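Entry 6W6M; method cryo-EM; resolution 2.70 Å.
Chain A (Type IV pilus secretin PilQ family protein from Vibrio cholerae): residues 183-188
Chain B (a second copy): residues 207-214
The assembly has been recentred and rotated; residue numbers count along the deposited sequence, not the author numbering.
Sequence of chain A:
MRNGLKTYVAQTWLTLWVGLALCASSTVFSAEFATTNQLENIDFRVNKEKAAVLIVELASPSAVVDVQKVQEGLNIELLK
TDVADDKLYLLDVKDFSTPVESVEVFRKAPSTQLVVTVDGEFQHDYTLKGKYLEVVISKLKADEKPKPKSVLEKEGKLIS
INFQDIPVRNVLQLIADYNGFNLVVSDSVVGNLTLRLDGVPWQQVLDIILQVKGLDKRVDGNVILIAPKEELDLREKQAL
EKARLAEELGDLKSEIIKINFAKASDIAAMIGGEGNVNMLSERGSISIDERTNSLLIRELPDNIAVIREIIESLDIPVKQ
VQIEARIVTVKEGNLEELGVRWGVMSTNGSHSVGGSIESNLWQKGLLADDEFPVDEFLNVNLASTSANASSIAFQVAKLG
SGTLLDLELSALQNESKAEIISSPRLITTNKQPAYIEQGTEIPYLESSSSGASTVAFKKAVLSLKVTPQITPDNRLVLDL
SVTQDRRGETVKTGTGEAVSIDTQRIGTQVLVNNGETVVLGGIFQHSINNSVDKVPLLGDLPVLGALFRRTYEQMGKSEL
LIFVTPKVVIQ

Chain A, residues 183-188: LVVSDS
Chain B (207-214) DIILQVKG

What backbones meet here? Chain A is extended: Leu A183 (phi/psi -136/152) and Val A184 (-135/156) are strand, and Val A185 (-129/175) and Ser A186 (-83/-168) carry the chain onward as loop. Chain B presents a helix that begins earlier in the chain, with Val B212 N hydrogen-bonded to Ile B208 O at 3.0 Å and Lys B213 N to Ile B209 O at 3.2 Å. The nearest CA atoms across the contact are Ser A186 CA and Val B212 CA, 6.4 Å apart.

How does the strand end engage the helix? Leu A183, modelled only to CB, points away and makes no contact. Val A184 points toward chain B in rotamer m, and its CG2 lies 3.9 Å from Ile B208 CG1 and 3.7 Å from Val B212 CG2. Ile B208 (chi1 t, chi2 p) and Val B212 (chi1 t) are four residues apart, about one helical turn, so both can offer apolar surface to the same methyl.

What happens as the strand gives way to loop? Val A185 (m) turns its side chain away, leaving its backbone to make the contact: Val A185 O sits 3.5 Å from Val B212 CG1. Ser A186 (m) points sideways, with OG 4.2 Å from the same CG1. A methyl offers these oxygens no hydrogen bond, so the approach is one of packing.

Does charge hold the far end together? Asp A187 (-74/-64, chi1 t, chi2 65°) approaches Lys B213, but the closest atoms are Asp A187 CB and Lys B213 NZ, at 4.0 Å. The lysine is extended through chi3 (t, t, t) before chi4 turns to p, yet no salt bridge forms. Ser A188 (-120/89, chi1 t) makes no contact. No hydrogen bonds cross the stretches; Val A184 and Val B212 account for about half of the 222 Å² buried, and Asp A187 with Lys B213 for about a quarter.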

# COMPACT_ATOMS: atom_id res chain seq x y z
N LEU A 183 -83.45 10.45 -31.78
CA LEU A 183 -82.62 9.55 -31.01
C LEU A 183 -82.89 8.11 -31.42
O LEU A 183 -83.99 7.77 -31.87
CB LEU A 183 -82.85 9.73 -29.51
N VAL A 184 -81.87 7.27 -31.26
CA VAL A 184 -81.93 5.86 -31.63
C VAL A 184 -81.33 5.03 -30.51
O VAL A 184 -80.53 5.51 -29.71
CB VAL A 184 -81.20 5.58 -32.96
CG1 VAL A 184 -81.95 6.20 -34.13
CG2 VAL A 184 -79.78 6.09 -32.90
N VAL A 185 -81.74 3.76 -30.45
CA VAL A 185 -81.29 2.85 -29.40
C VAL A 185 -80.75 1.56 -30.01
O VAL A 185 -80.83 1.36 -31.23
CB VAL A 185 -82.43 2.54 -28.42
CG1 VAL A 185 -82.83 3.79 -27.66
CG2 VAL A 185 -83.62 1.95 -29.16
N SER A 186 -80.22 0.68 -29.17
CA SER A 186 -79.68 -0.60 -29.61
C SER A 186 -80.81 -1.62 -29.74
O SER A 186 -82.00 -1.28 -29.71
CB SER A 186 -78.59 -1.07 -28.65
OG SER A 186 -77.48 -0.20 -28.67
N ASP A 187 -80.45 -2.89 -29.90
CA ASP A 187 -81.46 -3.94 -30.07
C ASP A 187 -82.16 -4.24 -28.75
O ASP A 187 -83.38 -4.03 -28.62
CB ASP A 187 -80.81 -5.20 -30.63
CG ASP A 187 -81.72 -6.41 -30.56
OD1 ASP A 187 -82.76 -6.41 -31.24
OD2 ASP A 187 -81.39 -7.36 -29.82
N SER A 188 -81.42 -4.73 -27.77
CA SER A 188 -81.94 -5.02 -26.43
C SER A 188 -81.13 -4.16 -25.47
O SER A 188 -80.10 -4.58 -24.95
CB SER A 188 -81.84 -6.51 -26.10
OG SER A 188 -82.51 -6.81 -24.89
N ASP B 207 -74.07 6.86 -41.22
CA ASP B 207 -73.12 6.81 -40.12
C ASP B 207 -73.80 6.40 -38.81
O ASP B 207 -73.25 5.61 -38.06
CB ASP B 207 -72.41 8.15 -39.97
CG ASP B 207 -70.99 8.11 -40.51
OD1 ASP B 207 -70.53 7.02 -40.88
OD2 ASP B 207 -70.34 9.18 -40.56
N ILE B 208 -75.00 6.93 -38.53
CA ILE B 208 -75.64 6.58 -37.27
C ILE B 208 -76.03 5.10 -37.27
O ILE B 208 -75.92 4.43 -36.23
CB ILE B 208 -76.85 7.50 -37.00
CG1 ILE B 208 -77.21 7.50 -35.52
CG2 ILE B 208 -78.06 7.12 -37.84
CD1 ILE B 208 -76.26 8.29 -34.66
N ILE B 209 -76.42 4.56 -38.42
CA ILE B 209 -76.68 3.12 -38.52
C ILE B 209 -75.40 2.34 -38.25
O ILE B 209 -75.36 1.45 -37.40
CB ILE B 209 -77.28 2.77 -39.89
CG1 ILE B 209 -78.76 3.14 -39.93
CG2 ILE B 209 -77.07 1.30 -40.21
CD1 ILE B 209 -79.45 2.79 -41.23
N LEU B 210 -74.32 2.68 -38.97
CA LEU B 210 -73.07 1.95 -38.85
C LEU B 210 -72.42 2.12 -37.48
O LEU B 210 -71.53 1.34 -37.13
CB LEU B 210 -72.11 2.38 -39.95
CG LEU B 210 -72.65 2.23 -41.38
CD1 LEU B 210 -71.70 2.86 -42.39
CD2 LEU B 210 -72.93 0.78 -41.73
N GLN B 211 -72.82 3.13 -36.72
CA GLN B 211 -72.30 3.31 -35.37
C GLN B 211 -73.10 2.49 -34.36
O GLN B 211 -72.52 1.72 -33.59
CB GLN B 211 -72.33 4.79 -34.98
CG GLN B 211 -71.32 5.66 -35.70
CD GLN B 211 -71.83 7.07 -35.91
OE1 GLN B 211 -72.86 7.47 -35.36
NE2 GLN B 211 -71.12 7.84 -36.74
N VAL B 212 -74.42 2.65 -34.36
CA VAL B 212 -75.23 2.05 -33.31
C VAL B 212 -75.21 0.53 -33.42
O VAL B 212 -74.76 -0.17 -32.50
CB VAL B 212 -76.67 2.60 -33.35
CG1 VAL B 212 -77.54 1.87 -32.35
CG2 VAL B 212 -76.65 4.09 -33.07
N LYS B 213 -75.67 -0.01 -34.54
CA LYS B 213 -75.71 -1.46 -34.71
C LYS B 213 -74.90 -1.87 -35.93
O LYS B 213 -74.27 -2.94 -35.93
CB LYS B 213 -77.16 -1.95 -34.83
CG LYS B 213 -77.30 -3.47 -34.94
CD LYS B 213 -78.72 -3.88 -35.30
CE LYS B 213 -78.87 -5.39 -35.34
NZ LYS B 213 -78.76 -5.99 -33.98
N GLY B 214 -74.89 -1.04 -36.96
CA GLY B 214 -74.20 -1.37 -38.19
C GLY B 214 -72.71 -1.56 -37.99
O GLY B 214 -72.13 -1.27 -36.95